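Local coordinates for protein ubiquinone biosynthesis accessory factor UbiJ (Escherichia coli, PDB 6H6P) that binds hydrophobic intermediates of ubiquinone biosynthesis through its SCP2 domain and is essential for the stability of the Ubi complex, at residues V82-S87 with G105-Q110; P90-R95 with N118-A123; K46-E51 with L59-S64; T28-S33 with D124-D129. All coordinates share one frame; numbering follows the deposited sequence.

Contact 1 of 4, residues V82-S87 with G105-Q110. With CA (calcium ion), chain T.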
loop_
_atom_site.group_PDB
_atom_site.type_symbol
_atom_site.label_atom_id
_atom_site.label_comp_id
_atom_site.label_asym_id
_atom_site.label_seq_id
_atom_site.Cartn_x
_atom_site.Cartn_y
_atom_site.Cartn_z
ATOM N N VAL C 82 -2.051 20.855 14.379
ATOM C CA VAL C 82 -1.084 21.948 14.590
ATOM C C VAL C 82 -1.410 23.089 13.615
ATOM O O VAL C 82 -1.554 22.849 12.415
ATOM C CB VAL C 82 0.433 21.552 14.620
ATOM C CG1 VAL C 82 0.720 20.556 15.726
ATOM C CG2 VAL C 82 0.915 20.994 13.300
ATOM N N ILE C 83 -1.629 24.303 14.145
ATOM C CA ILE C 83 -1.980 25.475 13.338
ATOM C C ILE C 83 -0.821 26.466 13.347
ATOM O O ILE C 83 -0.448 26.952 14.411
ATOM C CB ILE C 83 -3.346 26.135 13.713
ATOM C CG1 ILE C 83 -4.460 25.092 13.974
ATOM C CG2 ILE C 83 -3.774 27.134 12.635
ATOM C CD1 ILE C 83 -4.755 24.819 15.418
ATOM N N ALA C 84 -0.244 26.741 12.157
ATOM C CA ALA C 84 0.881 27.663 11.970
ATOM C C ALA C 84 1.017 28.085 10.506
ATOM O O ALA C 84 0.425 27.452 9.631
ATOM C CB ALA C 84 2.171 27.001 12.435
ATOM N N TYR C 85 1.793 29.155 10.240
ATOM C CA TYR C 85 2.069 29.648 8.893
ATOM C C TYR C 85 3.092 28.727 8.234
ATOM O O TYR C 85 3.935 28.173 8.927
ATOM C CB TYR C 85 2.608 31.071 8.970
ATOM C CG TYR C 85 1.529 32.120 9.043
ATOM C CD1 TYR C 85 1.009 32.526 10.266
ATOM C CD2 TYR C 85 1.061 32.751 7.891
ATOM C CE1 TYR C 85 0.024 33.507 10.339
ATOM C CE2 TYR C 85 0.068 33.726 7.950
ATOM C CZ TYR C 85 -0.454 34.096 9.178
ATOM O OH TYR C 85 -1.448 35.043 9.254
ATOM N N ALA C 86 3.050 28.594 6.901
ATOM C CA ALA C 86 3.977 27.748 6.135
ATOM C C ALA C 86 5.479 27.876 6.547
ATOM O O ALA C 86 6.179 26.869 6.641
ATOM C CB ALA C 86 3.797 28.009 4.646
ATOM N N SER C 87 5.931 29.116 6.816
ATOM C CA SER C 87 7.278 29.558 7.204
ATOM C C SER C 87 7.777 28.993 8.512
ATOM O O SER C 87 8.999 28.912 8.677
ATOM C CB SER C 87 7.311 31.074 7.332
ATOM O OG SER C 87 6.863 31.717 6.157
ATOM N N GLY C 105 3.449 31.735 20.505
ATOM C CA GLY C 105 2.139 31.807 19.869
ATOM C C GLY C 105 2.153 31.453 18.396
ATOM O O GLY C 105 1.084 31.275 17.801
ATOM N N GLU C 106 3.374 31.324 17.807
ATOM C CA GLU C 106 3.649 30.979 16.402
ATOM C C GLU C 106 2.979 29.683 15.929
ATOM O O GLU C 106 2.610 29.583 14.759
ATOM C CB GLU C 106 5.165 30.906 16.155
ATOM C CG GLU C 106 5.840 32.257 16.010
ATOM C CD GLU C 106 7.328 32.177 15.720
ATOM O OE1 GLU C 106 8.098 31.899 16.670
ATOM O OE2 GLU C 106 7.730 32.420 14.557
ATOM N N LEU C 107 2.840 28.698 16.844
ATOM C CA LEU C 107 2.231 27.376 16.624
ATOM C C LEU C 107 1.167 27.073 17.688
ATOM O O LEU C 107 1.423 27.191 18.887
ATOM C CB LEU C 107 3.319 26.276 16.618
ATOM C CG LEU C 107 2.849 24.848 16.435
ATOM C CD1 LEU C 107 3.006 24.389 15.026
ATOM C CD2 LEU C 107 3.612 23.942 17.299
ATOM N N GLU C 108 -0.017 26.660 17.235
ATOM C CA GLU C 108 -1.141 26.259 18.085
ATOM C C GLU C 108 -1.294 24.736 17.998
ATOM O O GLU C 108 -1.313 24.174 16.904
ATOM C CB GLU C 108 -2.439 26.953 17.651
ATOM C CG GLU C 108 -3.549 26.863 18.687
ATOM C CD GLU C 108 -4.963 27.087 18.183
ATOM O OE1 GLU C 108 -5.138 27.881 17.230
ATOM O OE2 GLU C 108 -5.898 26.467 18.743
ATOM N N VAL C 109 -1.384 24.073 19.153
ATOM C CA VAL C 109 -1.552 22.621 19.236
ATOM C C VAL C 109 -2.943 22.296 19.803
ATOM O O VAL C 109 -3.413 22.941 20.749
ATOM C CB VAL C 109 -0.394 21.911 19.999
ATOM C CG1 VAL C 109 -0.552 20.381 19.994
ATOM C CG2 VAL C 109 0.959 22.317 19.419
ATOM N N GLN C 110 -3.614 21.333 19.158
ATOM C CA GLN C 110 -4.922 20.802 19.521
ATOM C C GLN C 110 -4.738 19.289 19.563
ATOM O O GLN C 110 -3.793 18.770 18.962
ATOM C CB GLN C 110 -6.004 21.191 18.493
ATOM C CG GLN C 110 -6.213 22.701 18.300
ATOM C CD GLN C 110 -7.234 23.019 17.234
ATOM O OE1 GLN C 110 -7.464 22.259 16.282
ATOM N NE2 GLN C 110 -7.828 24.189 17.335
HETATM CA CA CA T . 4.518 31.991 5.809
#
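Ile83 and Glu108 face each other as a hydrogen-bonded pair where strands 80-84 and 108-111 run antiparallel along one margin of the SCP2-domain sheet. Two backbone bonds close this pair: Ile83 N gives to Glu108 O at 2.8 Å, and Glu108 N returns to Ile83 O at 2.9 Å. A CA-H...O contact from Val82 CA to the same Glu108 O adds a weaker third tie.

Apolar contacts gather on the face carrying Val82 and Val109, which helix 95-104 covers. Leu107 has CG anti to the backbone N (chi1 179°), and its CD1 lies 3.9 Å from Val82 CB and 3.8 Å from Ala84 CB. The small methyl of Ala84 suits this spot, for it also sits close to Glu106 O. Val109 stands alongside Val82, both branched residues that fit an extended strand.

Beyond the strand, Ser87 OG binds a calcium ion at 2.4 Å. On the other face polar chains lie over a hydrophobic one. Glu108 and Gln110, both extended and solvent-facing, spread their flat ends round the Ile83 tip and share a weak hydrogen bond from Gln110 NE2 to Glu108 OE2. Ile83 CD1 lies 3.6 Å from Gln110 CD.

Contact 2 of 4, residues P90-R95 with N118-A123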
loop_
_atom_site.group_PDB
_atom_site.type_symbol
_atom_site.label_atom_id
_atom_site.label_comp_id
_atom_site.label_asym_id
_atom_site.label_seq_id
_atom_site.Cartn_x
_atom_site.Cartn_y
_atom_site.Cartn_z
ATOM N N PRO C 90 8.960 24.439 8.769
ATOM C CA PRO C 90 10.300 23.819 8.691
ATOM C C PRO C 90 11.122 23.895 9.989
ATOM O O PRO C 90 12.142 23.214 10.091
ATOM C CB PRO C 90 10.979 24.583 7.547
ATOM C CG PRO C 90 9.868 25.255 6.810
ATOM C CD PRO C 90 8.890 25.607 7.874
ATOM N N LYS C 91 10.673 24.706 10.978
ATOM C CA LYS C 91 11.317 24.892 12.287
ATOM C C LYS C 91 10.980 23.754 13.265
ATOM O O LYS C 91 11.600 23.667 14.332
ATOM C CB LYS C 91 10.919 26.242 12.905
ATOM C CG LYS C 91 11.528 27.443 12.230
ATOM C CD LYS C 91 10.980 28.686 12.880
ATOM C CE LYS C 91 10.534 29.731 11.896
ATOM N NZ LYS C 91 10.154 31.006 12.579
ATOM N N LEU C 92 9.982 22.892 12.901
ATOM C CA LEU C 92 9.508 21.729 13.672
ATOM C C LEU C 92 10.475 20.521 13.528
ATOM O O LEU C 92 10.048 19.389 13.250
ATOM C CB LEU C 92 8.089 21.329 13.211
ATOM C CG LEU C 92 6.890 22.166 13.653
ATOM C CD1 LEU C 92 5.625 21.677 12.933
ATOM C CD2 LEU C 92 6.710 22.127 15.187
ATOM N N ARG C 93 11.772 20.772 13.758
ATOM C CA ARG C 93 12.833 19.780 13.618
ATOM C C ARG C 93 13.480 19.365 14.946
ATOM O O ARG C 93 14.532 18.725 14.919
ATOM C CB ARG C 93 13.889 20.245 12.609
ATOM C CG ARG C 93 13.479 20.190 11.135
ATOM C CD ARG C 93 14.719 20.277 10.253
ATOM N NE ARG C 93 15.755 19.366 10.746
ATOM C CZ ARG C 93 15.866 18.087 10.404
ATOM N NH1 ARG C 93 15.055 17.564 9.489
ATOM N NH2 ARG C 93 16.802 17.329 10.951
ATOM N N ASP C 94 12.855 19.719 16.096
ATOM C CA ASP C 94 13.219 19.271 17.453
ATOM C C ASP C 94 12.321 19.846 18.550
ATOM O O ASP C 94 11.703 20.894 18.372
ATOM C CB ASP C 94 14.708 19.421 17.833
ATOM C CG ASP C 94 15.315 20.779 17.715
ATOM O OD1 ASP C 94 14.962 21.658 18.533
ATOM O OD2 ASP C 94 16.253 20.930 16.905
ATOM N N ARG C 95 12.261 19.115 19.686
ATOM C CA ARG C 95 11.472 19.377 20.899
ATOM C C ARG C 95 11.695 20.768 21.520
ATOM O O ARG C 95 10.745 21.364 22.033
ATOM C CB ARG C 95 11.704 18.264 21.942
ATOM C CG ARG C 95 11.050 16.920 21.572
ATOM C CD ARG C 95 9.966 16.487 22.546
ATOM N NE ARG C 95 8.982 17.546 22.777
ATOM C CZ ARG C 95 8.770 18.139 23.951
ATOM N NH1 ARG C 95 7.866 19.105 24.059
ATOM N NH2 ARG C 95 9.457 17.765 25.026
ATOM N N ASN C 118 6.517 13.571 19.312
ATOM C CA ASN C 118 7.125 12.359 18.736
ATOM C C ASN C 118 7.475 12.527 17.282
ATOM O O ASN C 118 8.328 11.792 16.767
ATOM C CB ASN C 118 6.248 11.126 18.930
ATOM C CG ASN C 118 6.081 10.730 20.383
ATOM O OD1 ASN C 118 6.986 10.889 21.218
ATOM N ND2 ASN C 118 4.906 10.220 20.713
ATOM N N PHE C 119 6.813 13.491 16.608
ATOM C CA PHE C 119 7.111 13.811 15.222
ATOM C C PHE C 119 8.437 14.563 15.172
ATOM O O PHE C 119 9.340 14.166 14.425
ATOM C CB PHE C 119 5.968 14.595 14.542
ATOM C CG PHE C 119 6.392 15.010 13.160
ATOM C CD1 PHE C 119 6.527 14.066 12.144
ATOM C CD2 PHE C 119 6.767 16.317 12.899
ATOM C CE1 PHE C 119 6.984 14.441 10.882
ATOM C CE2 PHE C 119 7.234 16.686 11.644
ATOM C CZ PHE C 119 7.328 15.751 10.638
ATOM N N VAL C 120 8.541 15.620 16.009
ATOM C CA VAL C 120 9.698 16.493 16.166
ATOM C C VAL C 120 10.958 15.685 16.697
ATOM O O VAL C 120 12.084 16.000 16.313
ATOM C CB VAL C 120 9.381 17.792 16.976
ATOM C CG1 VAL C 120 8.309 18.674 16.307
ATOM C CG2 VAL C 120 9.104 17.536 18.443
ATOM N N ALA C 121 10.755 14.626 17.512
ATOM C CA ALA C 121 11.833 13.739 18.002
ATOM C C ALA C 121 12.396 12.844 16.854
ATOM O O ALA C 121 13.612 12.603 16.792
ATOM C CB ALA C 121 11.333 12.871 19.150
ATOM N N LEU C 122 11.495 12.362 15.955
ATOM C CA LEU C 122 11.814 11.578 14.757
ATOM C C LEU C 122 12.564 12.483 13.729
ATOM O O LEU C 122 13.553 12.051 13.128
ATOM C CB LEU C 122 10.498 10.999 14.154
ATOM C CG LEU C 122 10.571 10.282 12.779
ATOM C CD1 LEU C 122 11.632 9.160 12.747
ATOM C CD2 LEU C 122 9.204 9.769 12.346
ATOM N N ALA C 123 12.066 13.731 13.539
ATOM C CA ALA C 123 12.633 14.763 12.674
ATOM C C ALA C 123 14.017 15.252 13.171
ATOM O O ALA C 123 14.864 15.631 12.356
ATOM C CB ALA C 123 11.686 15.929 12.587
#
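Val120 points from its helix toward residues 92-95 and divides its two methyls between different neighbours. CG1 meets Leu92, 3.6 Å from the backbone O and 4.0 Å from CD2 of that residue, the two side chains slanting across each other. A chi1 of -61° puts CG1 anti to the carbonyl carbon and leaves CG2 between N and the carbonyl carbon, from where it reaches Arg95, 3.7 Å from CG, and the arginine chain passes it at about a right angle. Bends at chi2 and chi3 then turn the guanidinium so that the same methyl lies near its plane, at the edge. A branched, compact residue fits a site that needs two separate methyls; an alanine here would probably open a gap between Leu92 and the aliphatic part of Arg95 and leave both freer to shift.

One helical turn on, Ala123 offers only a methyl, and this lets the backbone come close: its CB is 3.9 Å from Leu92 O. Arg93 folds back at chi3 to bring its guanidinium to the helix, with Ala123 O over one face, an approach too poorly angled for a hydrogen bond. Leu92 itself centres an inverse gamma turn, and Asp94 follows as N-cap of helix 95-104. The arrangement is that of a turn leading into a helix, laid against helix 113-124 of the SCP2 fold.

Contact 3 of 4, residues K46-E51 with L59-S64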
loop_
_atom_site.group_PDB
_atom_site.type_symbol
_atom_site.label_atom_id
_atom_site.label_comp_id
_atom_site.label_asym_id
_atom_site.label_seq_id
_atom_site.Cartn_x
_atom_site.Cartn_y
_atom_site.Cartn_z
ATOM N N LYS C 46 -1.216 7.059 14.059
ATOM C CA LYS C 46 -1.478 8.478 14.323
ATOM C C LYS C 46 -1.672 9.302 13.061
ATOM O O LYS C 46 -1.050 9.062 12.033
ATOM C CB LYS C 46 -0.403 9.118 15.234
ATOM C CG LYS C 46 -0.182 8.419 16.572
ATOM C CD LYS C 46 -1.316 8.626 17.553
ATOM C CE LYS C 46 -1.296 7.605 18.654
ATOM N NZ LYS C 46 -2.561 7.630 19.431
ATOM N N VAL C 47 -2.557 10.280 13.164
ATOM C CA VAL C 47 -2.876 11.246 12.124
ATOM C C VAL C 47 -2.551 12.631 12.709
ATOM O O VAL C 47 -3.007 12.972 13.807
ATOM C CB VAL C 47 -4.342 11.123 11.632
ATOM C CG1 VAL C 47 -4.655 12.153 10.556
ATOM C CG2 VAL C 47 -4.636 9.712 11.121
ATOM N N LEU C 48 -1.675 13.371 12.015
ATOM C CA LEU C 48 -1.264 14.721 12.383
ATOM C C LEU C 48 -1.769 15.662 11.306
ATOM O O LEU C 48 -1.303 15.594 10.170
ATOM C CB LEU C 48 0.275 14.828 12.573
ATOM C CG LEU C 48 0.890 16.204 12.913
ATOM C CD1 LEU C 48 0.412 16.748 14.260
ATOM C CD2 LEU C 48 2.406 16.103 12.934
ATOM N N ARG C 49 -2.792 16.464 11.645
ATOM C CA ARG C 49 -3.340 17.446 10.728
ATOM C C ARG C 49 -2.592 18.717 11.006
ATOM O O ARG C 49 -2.340 19.053 12.160
ATOM C CB ARG C 49 -4.854 17.652 10.911
ATOM C CG ARG C 49 -5.501 18.385 9.750
ATOM C CD ARG C 49 -7.006 18.310 9.815
ATOM N NE ARG C 49 -7.605 18.637 8.513
ATOM C CZ ARG C 49 -8.372 17.820 7.787
ATOM N NH1 ARG C 49 -8.671 16.601 8.232
ATOM N NH2 ARG C 49 -8.858 18.222 6.617
ATOM N N VAL C 50 -2.151 19.368 9.925
ATOM C CA VAL C 50 -1.412 20.614 9.939
ATOM C C VAL C 50 -2.271 21.581 9.160
ATOM O O VAL C 50 -2.570 21.330 7.995
ATOM C CB VAL C 50 0.012 20.475 9.327
ATOM C CG1 VAL C 50 0.730 21.810 9.347
ATOM C CG2 VAL C 50 0.845 19.391 10.039
ATOM N N GLU C 51 -2.694 22.663 9.823
ATOM C CA GLU C 51 -3.489 23.753 9.254
ATOM C C GLU C 51 -2.547 24.899 8.860
ATOM O O GLU C 51 -1.977 25.569 9.729
ATOM C CB GLU C 51 -4.574 24.204 10.247
ATOM C CG GLU C 51 -5.558 23.103 10.641
ATOM C CD GLU C 51 -6.574 22.621 9.616
ATOM O OE1 GLU C 51 -6.647 23.188 8.503
ATOM O OE2 GLU C 51 -7.335 21.685 9.948
ATOM N N LEU C 59 -2.626 19.940 5.578
ATOM C CA LEU C 59 -1.805 18.800 5.177
ATOM C C LEU C 59 -2.036 17.767 6.260
ATOM O O LEU C 59 -1.920 18.071 7.444
ATOM C CB LEU C 59 -0.308 19.144 5.117
ATOM C CG LEU C 59 0.173 20.061 4.015
ATOM C CD1 LEU C 59 1.264 20.937 4.535
ATOM C CD2 LEU C 59 0.729 19.261 2.848
ATOM N N ILE C 60 -2.386 16.560 5.873
ATOM C CA ILE C 60 -2.676 15.502 6.833
ATOM C C ILE C 60 -1.605 14.420 6.712
ATOM O O ILE C 60 -1.433 13.851 5.629
ATOM C CB ILE C 60 -4.125 14.951 6.633
ATOM C CG1 ILE C 60 -5.183 16.080 6.674
ATOM C CG2 ILE C 60 -4.441 13.912 7.678
ATOM C CD1 ILE C 60 -5.689 16.550 5.341
ATOM N N LEU C 61 -0.860 14.170 7.806
ATOM C CA LEU C 61 0.161 13.119 7.835
ATOM C C LEU C 61 -0.416 11.917 8.549
ATOM O O LEU C 61 -0.818 12.039 9.706
ATOM C CB LEU C 61 1.491 13.529 8.534
ATOM C CG LEU C 61 2.080 14.925 8.386
ATOM C CD1 LEU C 61 3.400 15.003 9.095
ATOM C CD2 LEU C 61 2.284 15.289 6.996
ATOM N N VAL C 62 -0.445 10.748 7.872
ATOM C CA VAL C 62 -0.906 9.479 8.436
ATOM C C VAL C 62 0.324 8.585 8.591
ATOM O O VAL C 62 1.031 8.345 7.615
ATOM C CB VAL C 62 -2.014 8.827 7.591
ATOM C CG1 VAL C 62 -2.614 7.643 8.319
ATOM C CG2 VAL C 62 -3.098 9.835 7.239
ATOM N N PHE C 63 0.604 8.146 9.829
ATOM C CA PHE C 63 1.785 7.335 10.130
ATOM C C PHE C 63 1.519 5.826 10.231
ATOM O O PHE C 63 0.647 5.353 10.980
ATOM C CB PHE C 63 2.513 7.834 11.386
ATOM C CG PHE C 63 2.889 9.291 11.379
ATOM C CD1 PHE C 63 4.096 9.712 10.829
ATOM C CD2 PHE C 63 2.057 10.240 11.961
ATOM C CE1 PHE C 63 4.463 11.058 10.847
ATOM C CE2 PHE C 63 2.414 11.592 11.964
ATOM C CZ PHE C 63 3.618 11.992 11.405
ATOM N N SER C 64 2.312 5.082 9.443
ATOM C CA SER C 64 2.307 3.628 9.355
ATOM C C SER C 64 3.704 3.106 9.793
ATOM O O SER C 64 4.543 3.880 10.278
ATOM C CB SER C 64 1.959 3.175 7.937
ATOM O OG SER C 64 1.465 4.229 7.126
#
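Ile60 lies under the guanidinium of Arg49, its CG1 3.7 Å from the plane and over the centre of the group. Arg49 has CG anti to its backbone N (chi1 -165°) and runs extended to NE, which carries the flat group along the isoleucine in the same direction. NE makes a salt bridge with Glu51 OE2 at 3.4 Å, while NH1 bonds to Trp74 O; two polar partners thus help set the rotation of a group that rests on hydrocarbon. The other branch of Ile60 turns to Val47, where CG2 and Val47 CG1 approach to 3.4 Å, and Val47 also stands side by side with Val62. Beta-branched residues on this face suit the extended backbone.

The opposite face carries Leu48, Val50, Leu59 and Leu61, long or branched apolar chains suited to a buried core. Leu48 CD2 and Leu61 CD1 meet at 4.1 Å, their side chains parallel, and Leu48 CB abuts the edge of the Phe63 ring, 3.9 Å from CE2. Helix 15-30 covers this side, meeting Leu59 and Leu61.

Five backbone bonds hold the strands together. Phe63 N meets Lys46 O at 2.9 Å, Leu48 and Leu61 exchange a pair of bonds, and Val50 and Leu59 exchange another. Val47-Val62 and Arg49-Ile60 are the non-hydrogen-bonded pairs between. This is an antiparallel ladder, and the short link between strands 47-52 and 58-63 makes it a beta hairpin of the SCP2-domain sheet.

Contact 4 of 4, residues T28-S33 with D124-D129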
loop_
_atom_site.group_PDB
_atom_site.type_symbol
_atom_site.label_atom_id
_atom_site.label_comp_id
_atom_site.label_asym_id
_atom_site.label_seq_id
_atom_site.Cartn_x
_atom_site.Cartn_y
_atom_site.Cartn_z
ATOM N N THR C 28 11.916 9.941 2.721
ATOM C CA THR C 28 13.337 9.815 2.396
ATOM C C THR C 28 14.220 9.994 3.646
ATOM O O THR C 28 15.189 9.262 3.828
ATOM C CB THR C 28 13.695 10.751 1.222
ATOM O OG1 THR C 28 12.978 10.306 0.070
ATOM C CG2 THR C 28 15.195 10.762 0.881
ATOM N N PHE C 29 13.862 10.933 4.514
ATOM C CA PHE C 29 14.657 11.239 5.701
ATOM C C PHE C 29 14.228 10.523 6.970
ATOM O O PHE C 29 15.094 10.193 7.782
ATOM C CB PHE C 29 14.719 12.757 5.923
ATOM C CG PHE C 29 15.561 13.430 4.854
ATOM C CD1 PHE C 29 16.952 13.414 4.928
ATOM C CD2 PHE C 29 14.967 14.015 3.740
ATOM C CE1 PHE C 29 17.724 13.997 3.921
ATOM C CE2 PHE C 29 15.739 14.593 2.734
ATOM C CZ PHE C 29 17.111 14.579 2.830
ATOM N N LEU C 30 12.920 10.269 7.149
ATOM C CA LEU C 30 12.428 9.628 8.362
ATOM C C LEU C 30 12.132 8.120 8.228
ATOM O O LEU C 30 12.187 7.423 9.235
ATOM C CB LEU C 30 11.185 10.369 8.921
ATOM C CG LEU C 30 11.176 11.920 8.975
ATOM C CD1 LEU C 30 9.853 12.432 9.474
ATOM C CD2 LEU C 30 12.280 12.455 9.860
ATOM N N TYR C 31 11.822 7.617 7.012
ATOM C CA TYR C 31 11.407 6.220 6.805
ATOM C C TYR C 31 12.401 5.339 6.085
ATOM O O TYR C 31 12.072 4.180 5.788
ATOM C CB TYR C 31 10.029 6.151 6.101
ATOM C CG TYR C 31 8.913 6.496 7.049
ATOM C CD1 TYR C 31 8.654 7.821 7.397
ATOM C CD2 TYR C 31 8.180 5.498 7.682
ATOM C CE1 TYR C 31 7.701 8.145 8.353
ATOM C CE2 TYR C 31 7.195 5.812 8.618
ATOM C CZ TYR C 31 6.961 7.137 8.948
ATOM O OH TYR C 31 6.013 7.456 9.881
ATOM N N ARG C 32 13.637 5.816 5.880
ATOM C CA ARG C 32 14.635 4.987 5.198
ATOM C C ARG C 32 15.574 4.257 6.155
ATOM O O ARG C 32 15.851 3.078 5.920
ATOM C CB ARG C 32 15.419 5.782 4.143
ATOM C CG ARG C 32 14.557 6.293 2.995
ATOM C CD ARG C 32 14.375 5.346 1.837
ATOM N NE ARG C 32 14.938 5.909 0.608
ATOM C CZ ARG C 32 14.264 6.660 -0.266
ATOM N NH1 ARG C 32 14.873 7.142 -1.338
ATOM N NH2 ARG C 32 12.980 6.947 -0.062
ATOM N N SER C 33 16.042 4.937 7.233
ATOM C CA SER C 33 16.983 4.379 8.213
ATOM C C SER C 33 16.375 3.355 9.206
ATOM O O SER C 33 15.344 3.656 9.807
ATOM C CB SER C 33 17.679 5.502 8.973
ATOM O OG SER C 33 18.689 5.008 9.838
ATOM N N ASP C 124 14.237 15.246 14.502
ATOM C CA ASP C 124 15.480 15.657 15.158
ATOM C C ASP C 124 16.620 14.731 14.769
ATOM O O ASP C 124 17.760 15.185 14.683
ATOM C CB ASP C 124 15.292 15.653 16.684
ATOM C CG ASP C 124 16.349 16.342 17.533
ATOM O OD1 ASP C 124 17.333 16.870 16.963
ATOM O OD2 ASP C 124 16.157 16.421 18.760
ATOM N N LEU C 125 16.310 13.461 14.467
ATOM C CA LEU C 125 17.277 12.438 14.084
ATOM C C LEU C 125 17.141 11.989 12.606
ATOM O O LEU C 125 17.519 10.868 12.266
ATOM C CB LEU C 125 17.178 11.261 15.075
ATOM C CG LEU C 125 18.258 11.199 16.155
ATOM C CD1 LEU C 125 18.200 12.405 17.070
ATOM C CD2 LEU C 125 18.126 9.937 16.985
ATOM N N ALA C 126 16.656 12.892 11.727
ATOM C CA ALA C 126 16.472 12.640 10.294
ATOM C C ALA C 126 17.813 12.345 9.631
ATOM O O ALA C 126 18.794 13.057 9.875
ATOM C CB ALA C 126 15.802 13.838 9.625
ATOM N N GLU C 127 17.861 11.254 8.841
ATOM C CA GLU C 127 19.059 10.810 8.121
ATOM C C GLU C 127 18.743 9.992 6.867
ATOM O O GLU C 127 17.740 9.274 6.815
ATOM C CB GLU C 127 20.048 10.047 9.041
ATOM C CG GLU C 127 19.484 8.795 9.698
ATOM C CD GLU C 127 20.464 7.660 9.910
ATOM O OE1 GLU C 127 21.325 7.429 9.029
ATOM O OE2 GLU C 127 20.316 6.947 10.929
ATOM N N PHE C 128 19.627 10.093 5.867
ATOM C CA PHE C 128 19.547 9.330 4.624
ATOM C C PHE C 128 20.952 8.798 4.248
ATOM O O PHE C 128 21.919 9.566 4.262
ATOM C CB PHE C 128 18.916 10.159 3.479
ATOM C CG PHE C 128 18.818 9.419 2.160
ATOM C CD1 PHE C 128 17.783 8.521 1.922
ATOM C CD2 PHE C 128 19.791 9.579 1.179
ATOM C CE1 PHE C 128 17.703 7.823 0.714
ATOM C CE2 PHE C 128 19.720 8.868 -0.023
ATOM C CZ PHE C 128 18.680 7.991 -0.243
ATOM N N ASP C 129 21.048 7.487 3.919
ATOM C CA ASP C 129 22.285 6.813 3.504
ATOM C C ASP C 129 21.997 5.727 2.464
ATOM O O ASP C 129 22.216 5.937 1.273
ATOM C CB ASP C 129 23.030 6.219 4.713
ATOM C CG ASP C 129 23.895 7.216 5.466
ATOM O OD1 ASP C 129 25.074 7.389 5.081
ATOM O OD2 ASP C 129 23.406 7.790 6.466
#
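The chain after helix 113-124 passes the end of helix 15-30 in extended form, and Glu127 N gives a hydrogen bond to Phe29 O at 3.1 Å. Ser33 OG donates to Glu127 OE2 at 2.8 Å, meeting the carboxylate from above its plane rather than within it. Glu127 sets CG between its backbone N and carbonyl carbon (chi1 59°), and a bend at chi2 helps to swing the acid round to the serine. A leucine in its place would probably leave the Ser33 hydroxyl without this acceptor and the tail less firmly held beside the turn after the helix.

Here the C-terminal segment of this SCP2-domain construct packs against its N-terminal helix. Ala126 is small enough to settle between Phe29 and Leu30, its CB 3.8 Å from Leu30 CD2. Phe128 bridges apolar and charged neighbours: its CD1 lies 3.6 Å from Thr28 CG2, and Arg32 NE stands in the ring plane at the edge, 3.4 Å from Phe128 CE1. The guanidinium and ring planes are 75° apart, so the groups do not stack. Pro16 of the third subunit, another copy of the protein, packs on both Arg32 and Phe128.

Overall arrangement
Contact 3 comes first of the inner three along the chain, while the segments of contacts 1 and 2 interleave after it; contact 4 spans them all by joining residues 28-33 to 124-129. Contacts 1 and 3 share one mixed sheet, in which strands 47-52 and 80-84 are parallel neighbours, and their centres lie about 14 Å apart. Contact 2 ties the approach to helix 95-104 to helix 113-124, whose Phe119 packs on Phe63 and Leu61 of contact 3. Contacts 2 and 4 have centres about 12 Å apart, whereas contacts 1 and 4 lie on opposite sides of the chain's centre. Together they join sheet, helices and C-terminal segment into one compact SCP2 domain, the lipid-binding part of UbiJ.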